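PDB 6TME: pollen-specific leucine-rich repeat extensin-like protein 1 from Arabidopsis thaliana, which binds the RALF4 signalling peptide through its leucine-rich repeat domain and probably takes part in cell-wall signalling during pollen tube growth. Local coordinates for residues Asn258-Asp264 against Asn283-Phe289; Leu305-Phe311 against Glu332-Asp336. One frame throughout, in Å; residues are numbered along the deposited sequence.

Interactions 1 and 2 are two parallel strand pairings in one long sheet. Strand 262-264 pairs with strand 286-288 in interaction 1, strand 310-312 pairs with strand 334-336 in interaction 2, and strands 286-288 and 310-312 are themselves neighbours, so the contact centres lie about 10 Å apart. Glu-285 O to Ser-309 N, at 2.9 Å, and Asn-283 OD1 to Lys-307 NZ, at 2.7 Å, are probable hydrogen bonds joining them. The NAG on Asn-310 of interaction 2 makes a weak hydrogen bond of 3.2 Å from its O6 to Asp-288 OD2. RALF4 hydrogen-bonds Asp-264 and Glu-285 and packs on Val-262 and Gln-286, but touches interaction 2 only at Ser-309.

Interaction 1. Residues Asn258-Asp264 against Asn283-Phe289; sequences NNVTVFD and NVEQMDF. With NAG (2-acetamido-2-deoxy-beta-D-glucopyranose), chain G; NAG (2-acetamido-2-deoxy-beta-D-glucopyranose), chain E.
Two parallel strands, 262-264 and 286-288, run 4.7 Å apart at 9°, pairing Val-262 with Gln-286, Phe-263 with Met-287 and Asp-264 with Asp-288. Asn-283 (chi1 -89°) points toward the partner and donates ND2 to Asn-258 O at 2.9 Å, its OD1 accepting from Lys-307 NZ; a water bridges Asn-283 N (2.8 Å) and Val-260 O (2.6 Å). Val-284 CG2 packs 4.0 Å from Val-260 CG1. Thr-261 O accepts from Glu-285 N (2.7 Å; phi/psi -110/-42) and Gln-286 N (2.9 Å). Gln-286 O takes Phe-263 N at 3.0 Å. Phe-263 O meets Met-287 CA (3.3 Å) and accepts Asp-288 N (3.1 Å). Like-charged Asp-264 and Asp-288 lie close (OD2 to OD2, 3.4 Å); Asp-264 OD2 is hydrogen-bonded by an aromatic side chain of RALF4, Asp-288 OD1 by Ser-290 N, and Asp-288 OD2 weakly by O6 of the Asn-310-linked NAG (3.2 Å). Phe-289 brings CE1 to 3.9 Å from Phe-263 CE1. N-glycosylated Asn-259 (ND2 to NAG C1, 1.4 Å) lies just before strand 262-264. With Phe-263 and Met-287 on the inner face, and Val-262, Gln-286 and Asp-264 meeting RALF4, this is characteristic of the parallel sheet of a leucine-rich-repeat solenoid.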
loop_
_atom_site.group_PDB
_atom_site.type_symbol
_atom_site.label_atom_id
_atom_site.label_comp_id
_atom_site.label_asym_id
_atom_site.label_seq_id
_atom_site.Cartn_x
_atom_site.Cartn_y
_atom_site.Cartn_z
ATOM N N ASN A 258 1.051 11.887 -14.628
ATOM C CA ASN A 258 1.992 11.544 -15.689
ATOM C C ASN A 258 3.191 10.727 -15.206
ATOM O O ASN A 258 3.946 10.228 -16.046
ATOM C CB ASN A 258 2.470 12.815 -16.395
ATOM C CG ASN A 258 3.018 13.834 -15.433
ATOM O OD1 ASN A 258 2.863 13.695 -14.223
ATOM N ND2 ASN A 258 3.671 14.862 -15.957
ATOM N N ASN A 259 3.383 10.545 -13.904
ATOM C CA ASN A 259 4.445 9.662 -13.419
ATOM C C ASN A 259 3.940 8.293 -12.978
ATOM O O ASN A 259 4.735 7.485 -12.496
ATOM C CB ASN A 259 5.222 10.323 -12.269
ATOM C CG ASN A 259 6.097 11.481 -12.753
ATOM O OD1 ASN A 259 6.722 11.404 -13.813
ATOM N ND2 ASN A 259 6.135 12.560 -11.978
ATOM N N VAL A 260 2.651 8.003 -13.155
ATOM C CA VAL A 260 2.088 6.720 -12.736
ATOM C C VAL A 260 2.592 5.594 -13.636
ATOM O O VAL A 260 2.570 5.702 -14.865
ATOM C CB VAL A 260 0.555 6.803 -12.748
ATOM C CG1 VAL A 260 -0.064 5.437 -12.966
ATOM C CG2 VAL A 260 0.060 7.415 -11.440
ATOM N N THR A 261 3.036 4.494 -13.027
ATOM C CA THR A 261 3.357 3.276 -13.762
ATOM C C THR A 261 2.334 2.164 -13.582
ATOM O O THR A 261 2.306 1.226 -14.393
ATOM C CB THR A 261 4.722 2.719 -13.324
ATOM O OG1 THR A 261 4.697 2.429 -11.917
ATOM C CG2 THR A 261 5.827 3.704 -13.635
ATOM N N VAL A 262 1.538 2.221 -12.517
ATOM C CA VAL A 262 0.617 1.158 -12.156
ATOM C C VAL A 262 -0.675 1.839 -11.752
ATOM O O VAL A 262 -0.719 2.530 -10.726
ATOM C CB VAL A 262 1.118 0.278 -10.998
ATOM C CG1 VAL A 262 0.005 -0.701 -10.613
ATOM C CG2 VAL A 262 2.400 -0.468 -11.354
ATOM N N PHE A 263 -1.726 1.633 -12.533
ATOM C CA PHE A 263 -3.053 2.133 -12.193
ATOM C C PHE A 263 -4.027 0.966 -12.311
ATOM O O PHE A 263 -4.383 0.546 -13.418
ATOM C CB PHE A 263 -3.470 3.308 -13.089
ATOM C CG PHE A 263 -4.701 4.015 -12.583
ATOM C CD1 PHE A 263 -5.958 3.497 -12.829
ATOM C CD2 PHE A 263 -4.592 5.144 -11.795
ATOM C CE1 PHE A 263 -7.083 4.115 -12.322
ATOM C CE2 PHE A 263 -5.715 5.761 -11.280
ATOM C CZ PHE A 263 -6.958 5.252 -11.546
ATOM N N ASP A 264 -4.474 0.449 -11.179
ATOM C CA ASP A 264 -5.337 -0.728 -11.154
ATOM C C ASP A 264 -6.646 -0.366 -10.449
ATOM O O ASP A 264 -6.661 -0.115 -9.241
ATOM C CB ASP A 264 -4.621 -1.900 -10.482
ATOM C CG ASP A 264 -5.309 -3.241 -10.747
ATOM O OD1 ASP A 264 -6.563 -3.278 -10.777
ATOM O OD2 ASP A 264 -4.594 -4.259 -10.910
ATOM N N ASN A 283 3.622 7.447 -18.522
ATOM C CA ASN A 283 4.517 6.459 -17.929
ATOM C C ASN A 283 3.837 5.150 -17.553
ATOM O O ASN A 283 4.524 4.246 -17.066
ATOM C CB ASN A 283 5.202 7.024 -16.673
ATOM C CG ASN A 283 6.506 7.740 -16.989
ATOM O OD1 ASN A 283 7.520 7.110 -17.314
ATOM N ND2 ASN A 283 6.479 9.070 -16.920
ATOM N N VAL A 284 2.521 5.020 -17.742
ATOM C CA VAL A 284 1.829 3.874 -17.177
ATOM C C VAL A 284 2.324 2.608 -17.850
ATOM O O VAL A 284 2.531 2.567 -19.069
ATOM C CB VAL A 284 0.305 4.032 -17.274
ATOM C CG1 VAL A 284 -0.221 3.717 -18.654
ATOM C CG2 VAL A 284 -0.364 3.138 -16.215
ATOM N N GLU A 285 2.608 1.594 -17.041
ATOM C CA GLU A 285 3.063 0.311 -17.547
ATOM C C GLU A 285 2.017 -0.774 -17.385
ATOM O O GLU A 285 1.794 -1.572 -18.309
ATOM C CB GLU A 285 4.354 -0.102 -16.837
ATOM C CG GLU A 285 5.553 0.729 -17.259
ATOM C CD GLU A 285 6.739 0.567 -16.320
ATOM O OE1 GLU A 285 6.775 -0.430 -15.561
ATOM O OE2 GLU A 285 7.621 1.455 -16.319
ATOM N N GLN A 286 1.364 -0.786 -16.231
ATOM C CA GLN A 286 0.310 -1.727 -15.888
ATOM C C GLN A 286 -0.957 -0.919 -15.690
ATOM O O GLN A 286 -0.975 0.023 -14.891
ATOM C CB GLN A 286 0.662 -2.506 -14.612
ATOM C CG GLN A 286 1.985 -3.263 -14.669
ATOM C CD GLN A 286 1.886 -4.555 -15.469
ATOM O OE1 GLN A 286 0.853 -5.243 -15.463
ATOM N NE2 GLN A 286 2.960 -4.894 -16.150
ATOM N N MET A 287 -1.998 -1.257 -16.437
ATOM C CA MET A 287 -3.281 -0.574 -16.329
ATOM C C MET A 287 -4.369 -1.634 -16.410
ATOM O O MET A 287 -4.435 -2.380 -17.391
ATOM C CB MET A 287 -3.454 0.488 -17.422
ATOM C CG MET A 287 -4.560 1.501 -17.079
ATOM S SD MET A 287 -4.413 3.108 -17.898
ATOM C CE MET A 287 -4.516 2.641 -19.610
ATOM N N ASP A 288 -5.192 -1.713 -15.370
ATOM C CA ASP A 288 -6.184 -2.774 -15.201
ATOM C C ASP A 288 -7.521 -2.131 -14.863
ATOM O O ASP A 288 -7.677 -1.557 -13.780
ATOM C CB ASP A 288 -5.772 -3.752 -14.086
ATOM C CG ASP A 288 -6.698 -4.988 -14.001
ATOM O OD1 ASP A 288 -7.772 -5.008 -14.629
ATOM O OD2 ASP A 288 -6.353 -5.958 -13.303
ATOM N N PHE A 289 -8.489 -2.237 -15.771
ATOM C CA PHE A 289 -9.853 -1.800 -15.489
ATOM C C PHE A 289 -10.828 -2.959 -15.468
ATOM O O PHE A 289 -12.045 -2.727 -15.521
ATOM C CB PHE A 289 -10.336 -0.772 -16.514
ATOM C CG PHE A 289 -9.546 0.496 -16.530
ATOM C CD1 PHE A 289 -9.475 1.294 -15.418
ATOM C CD2 PHE A 289 -8.909 0.904 -17.669
ATOM C CE1 PHE A 289 -8.762 2.464 -15.442
ATOM C CE2 PHE A 289 -8.207 2.081 -17.703
ATOM C CZ PHE A 289 -8.121 2.850 -16.593
HETATM C C1 NAG G . 6.870 13.756 -12.310
HETATM C C2 NAG G . 6.157 14.944 -11.682
HETATM C C3 NAG G . 6.805 16.239 -12.145
HETATM C C4 NAG G . 8.293 16.217 -11.820
HETATM C C5 NAG G . 8.955 14.952 -12.372
HETATM C C6 NAG G . 10.384 14.794 -11.908
HETATM C C7 NAG G . 3.798 14.633 -11.079
HETATM C C8 NAG G . 4.296 14.327 -9.699
HETATM N N2 NAG G . 4.736 14.932 -11.988
HETATM O O4 NAG G . 8.928 17.365 -12.371
HETATM O O5 NAG G . 8.251 13.774 -11.939
HETATM O O6 NAG G . 10.778 13.430 -11.904
HETATM O O7 NAG G . 2.598 14.617 -11.355
HETATM C C1 NAG E . -1.400 -8.456 -16.701
HETATM C C2 NAG E . -0.570 -9.520 -15.990
HETATM C C3 NAG E . -1.477 -10.625 -15.452
HETATM C C4 NAG E . -2.517 -10.029 -14.514
HETATM C C5 NAG E . -3.319 -8.948 -15.235
HETATM C C6 NAG E . -4.206 -8.168 -14.293
HETATM C C7 NAG E . 1.692 -9.566 -16.962
HETATM C C8 NAG E . 2.617 -10.272 -17.906
HETATM N N2 NAG E . 0.455 -10.073 -16.863
HETATM O O3 NAG E . -0.694 -11.571 -14.731
HETATM O O4 NAG E . -3.364 -11.037 -13.969
HETATM O O5 NAG E . -2.434 -7.980 -15.823
HETATM O O6 NAG E . -3.429 -7.302 -13.471
HETATM O O7 NAG E . 2.044 -8.572 -16.327
HETATM O O HOH W 1 1.923 7.762 -16.306
#

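Interaction 2. Residues Leu305-Phe311 against Glu332-Asp336. With NAG (2-acetamido-2-deoxy-beta-D-glucopyranose), chain E.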
loop_
_atom_site.group_PDB
_atom_site.type_symbol
_atom_site.label_atom_id
_atom_site.label_comp_id
_atom_site.label_asym_id
_atom_site.label_seq_id
_atom_site.Cartn_x
_atom_site.Cartn_y
_atom_site.Cartn_z
ATOM N N LEU A 305 -0.048 4.134 -25.743
ATOM C CA LEU A 305 0.794 4.795 -24.759
ATOM C C LEU A 305 2.169 4.125 -24.726
ATOM O O LEU A 305 2.265 2.896 -24.814
ATOM C CB LEU A 305 0.129 4.751 -23.385
ATOM C CG LEU A 305 -1.060 5.703 -23.165
ATOM C CD1 LEU A 305 -1.911 5.276 -21.982
ATOM C CD2 LEU A 305 -0.605 7.142 -22.974
ATOM N N PRO A 306 3.250 4.900 -24.606
ATOM C CA PRO A 306 4.588 4.363 -24.938
ATOM C C PRO A 306 5.124 3.310 -23.981
ATOM O O PRO A 306 5.842 2.402 -24.421
ATOM C CB PRO A 306 5.468 5.616 -24.917
ATOM C CG PRO A 306 4.742 6.554 -23.983
ATOM C CD PRO A 306 3.289 6.327 -24.250
ATOM N N LYS A 307 4.849 3.412 -22.684
ATOM C CA LYS A 307 5.373 2.437 -21.738
ATOM C C LYS A 307 4.343 1.388 -21.352
ATOM O O LYS A 307 4.658 0.481 -20.569
ATOM C CB LYS A 307 5.916 3.150 -20.492
ATOM C CG LYS A 307 7.210 3.938 -20.801
ATOM C CD LYS A 307 7.697 4.738 -19.594
ATOM C CE LYS A 307 8.007 3.819 -18.403
ATOM N NZ LYS A 307 8.146 4.538 -17.098
ATOM N N LEU A 308 3.138 1.468 -21.916
ATOM C CA LEU A 308 2.052 0.575 -21.539
ATOM C C LEU A 308 2.338 -0.825 -22.049
ATOM O O LEU A 308 2.390 -1.042 -23.257
ATOM C CB LEU A 308 0.742 1.096 -22.108
ATOM C CG LEU A 308 -0.411 0.114 -21.908
ATOM C CD1 LEU A 308 -0.634 -0.187 -20.410
ATOM C CD2 LEU A 308 -1.658 0.674 -22.561
ATOM N N SER A 309 2.512 -1.787 -21.145
ATOM C CA SER A 309 2.834 -3.140 -21.570
ATOM C C SER A 309 1.779 -4.184 -21.215
ATOM O O SER A 309 1.793 -5.269 -21.803
ATOM C CB SER A 309 4.199 -3.568 -20.999
ATOM O OG SER A 309 4.140 -3.873 -19.621
ATOM N N ASN A 310 0.873 -3.895 -20.288
ATOM C CA ASN A 310 -0.163 -4.838 -19.861
ATOM C C ASN A 310 -1.423 -4.015 -19.618
ATOM O O ASN A 310 -1.473 -3.208 -18.684
ATOM C CB ASN A 310 0.259 -5.611 -18.603
ATOM C CG ASN A 310 -0.629 -6.815 -18.326
ATOM O OD1 ASN A 310 -1.334 -7.291 -19.210
ATOM N ND2 ASN A 310 -0.593 -7.314 -17.100
ATOM N N PHE A 311 -2.421 -4.179 -20.481
ATOM C CA PHE A 311 -3.652 -3.396 -20.408
ATOM C C PHE A 311 -4.816 -4.376 -20.421
ATOM O O PHE A 311 -5.113 -4.979 -21.457
ATOM C CB PHE A 311 -3.729 -2.393 -21.562
ATOM C CG PHE A 311 -5.012 -1.574 -21.609
ATOM C CD1 PHE A 311 -5.784 -1.368 -20.476
ATOM C CD2 PHE A 311 -5.428 -0.994 -22.806
ATOM C CE1 PHE A 311 -6.954 -0.617 -20.532
ATOM C CE2 PHE A 311 -6.589 -0.240 -22.870
ATOM C CZ PHE A 311 -7.355 -0.053 -21.736
ATOM N N GLU A 332 4.800 -6.752 -28.083
ATOM C CA GLU A 332 5.303 -5.967 -26.961
ATOM C C GLU A 332 4.249 -5.666 -25.916
ATOM O O GLU A 332 4.593 -5.443 -24.756
ATOM C CB GLU A 332 5.884 -4.626 -27.436
ATOM C CG GLU A 332 7.191 -4.711 -28.202
ATOM C CD GLU A 332 6.969 -4.911 -29.687
ATOM O OE1 GLU A 332 7.605 -5.816 -30.266
ATOM O OE2 GLU A 332 6.148 -4.172 -30.274
ATOM N N LYS A 333 2.980 -5.649 -26.295
ATOM C CA LYS A 333 1.921 -5.166 -25.431
ATOM C C LYS A 333 0.911 -6.276 -25.214
ATOM O O LYS A 333 0.452 -6.900 -26.172
ATOM C CB LYS A 333 1.252 -3.933 -26.033
ATOM C CG LYS A 333 2.212 -2.766 -26.145
ATOM C CD LYS A 333 1.475 -1.479 -26.417
ATOM C CE LYS A 333 2.401 -0.302 -26.256
ATOM N NZ LYS A 333 1.608 0.940 -26.144
ATOM N N GLN A 334 0.592 -6.530 -23.954
ATOM C CA GLN A 334 -0.381 -7.534 -23.573
ATOM C C GLN A 334 -1.721 -6.858 -23.317
ATOM O O GLN A 334 -1.801 -5.887 -22.557
ATOM C CB GLN A 334 0.085 -8.286 -22.332
ATOM C CG GLN A 334 -0.783 -9.465 -21.960
ATOM C CD GLN A 334 -0.787 -10.535 -23.036
ATOM O OE1 GLN A 334 -1.813 -10.797 -23.670
ATOM N NE2 GLN A 334 0.368 -11.154 -23.251
ATOM N N PHE A 335 -2.764 -7.372 -23.962
ATOM C CA PHE A 335 -4.122 -6.886 -23.811
ATOM C C PHE A 335 -5.025 -8.032 -23.386
ATOM O O PHE A 335 -4.688 -9.207 -23.536
ATOM C CB PHE A 335 -4.641 -6.253 -25.102
ATOM C CG PHE A 335 -3.804 -5.111 -25.587
ATOM C CD1 PHE A 335 -3.849 -3.878 -24.939
ATOM C CD2 PHE A 335 -2.963 -5.263 -26.687
ATOM C CE1 PHE A 335 -3.084 -2.807 -25.388
ATOM C CE2 PHE A 335 -2.192 -4.194 -27.140
ATOM C CZ PHE A 335 -2.247 -2.960 -26.482
ATOM N N ASP A 336 -6.176 -7.677 -22.831
ATOM C CA ASP A 336 -7.155 -8.674 -22.413
ATOM C C ASP A 336 -8.540 -8.046 -22.525
ATOM O O ASP A 336 -8.825 -7.049 -21.846
ATOM C CB ASP A 336 -6.841 -9.141 -20.996
ATOM C CG ASP A 336 -7.765 -10.239 -20.506
ATOM O OD1 ASP A 336 -8.746 -10.567 -21.198
ATOM O OD2 ASP A 336 -7.507 -10.766 -19.398
HETATM C C1 NAG E . -1.400 -8.456 -16.701
HETATM C C2 NAG E . -0.570 -9.520 -15.990
HETATM C C3 NAG E . -1.477 -10.625 -15.452
HETATM C C4 NAG E . -2.517 -10.029 -14.514
HETATM C C5 NAG E . -3.319 -8.948 -15.235
HETATM C C6 NAG E . -4.206 -8.168 -14.293
HETATM C C7 NAG E . 1.692 -9.566 -16.962
HETATM C C8 NAG E . 2.617 -10.272 -17.906
HETATM N N2 NAG E . 0.455 -10.073 -16.863
HETATM O O3 NAG E . -0.694 -11.571 -14.731
HETATM O O4 NAG E . -3.364 -11.037 -13.969
HETATM O O5 NAG E . -2.434 -7.980 -15.823
HETATM O O6 NAG E . -3.429 -7.302 -13.471
HETATM O O7 NAG E . 2.044 -8.572 -16.327
#
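A lysine ammonium reaching back to the loop 305-308 that precedes strand 310-312 sets this contact apart: Lys-333 NZ lies only 2.5 Å from Leu-305 O, a very short hydrogen bond, and it also donates to Cys-303 O. The chain that carries it is nearly extended (chi2 to chi4 all t), passing Leu-308, whose carbonyl O is 3.1 Å from Lys-333 CE. The amine thus meets backbone carbonyls ahead of strand 310-312. Beyond it the backbones join in a parallel ladder that pairs Asn-310 with Gln-334 and Phe-311 with Phe-335 (CA-CA 4.6 and 4.9 Å). Gln-334 N donates to Ser-309 O and Phe-311 N to Gln-334 O, each at 2.8 Å; the last rung, Asp-336 N to Phe-311 O, is weak at 3.2 Å, with an angle of only 130°. Phe-335 CD1 packs 3.7 Å from Phe-311 CB on the face that holds both phenylalanines, where Cys-303 of helix 300-303 touches the two side chains. The other face carries Gln-334 and Asn-310, which is covalently linked through ND2 to NAG C1 (1.5 Å) and hydrogen-bonds Gln-286 of the preceding strand. Since strand 334-336 is the outermost of the chain's long sheet at this end, the pairing is the final C-terminal rung of the leucine-rich-repeat solenoid.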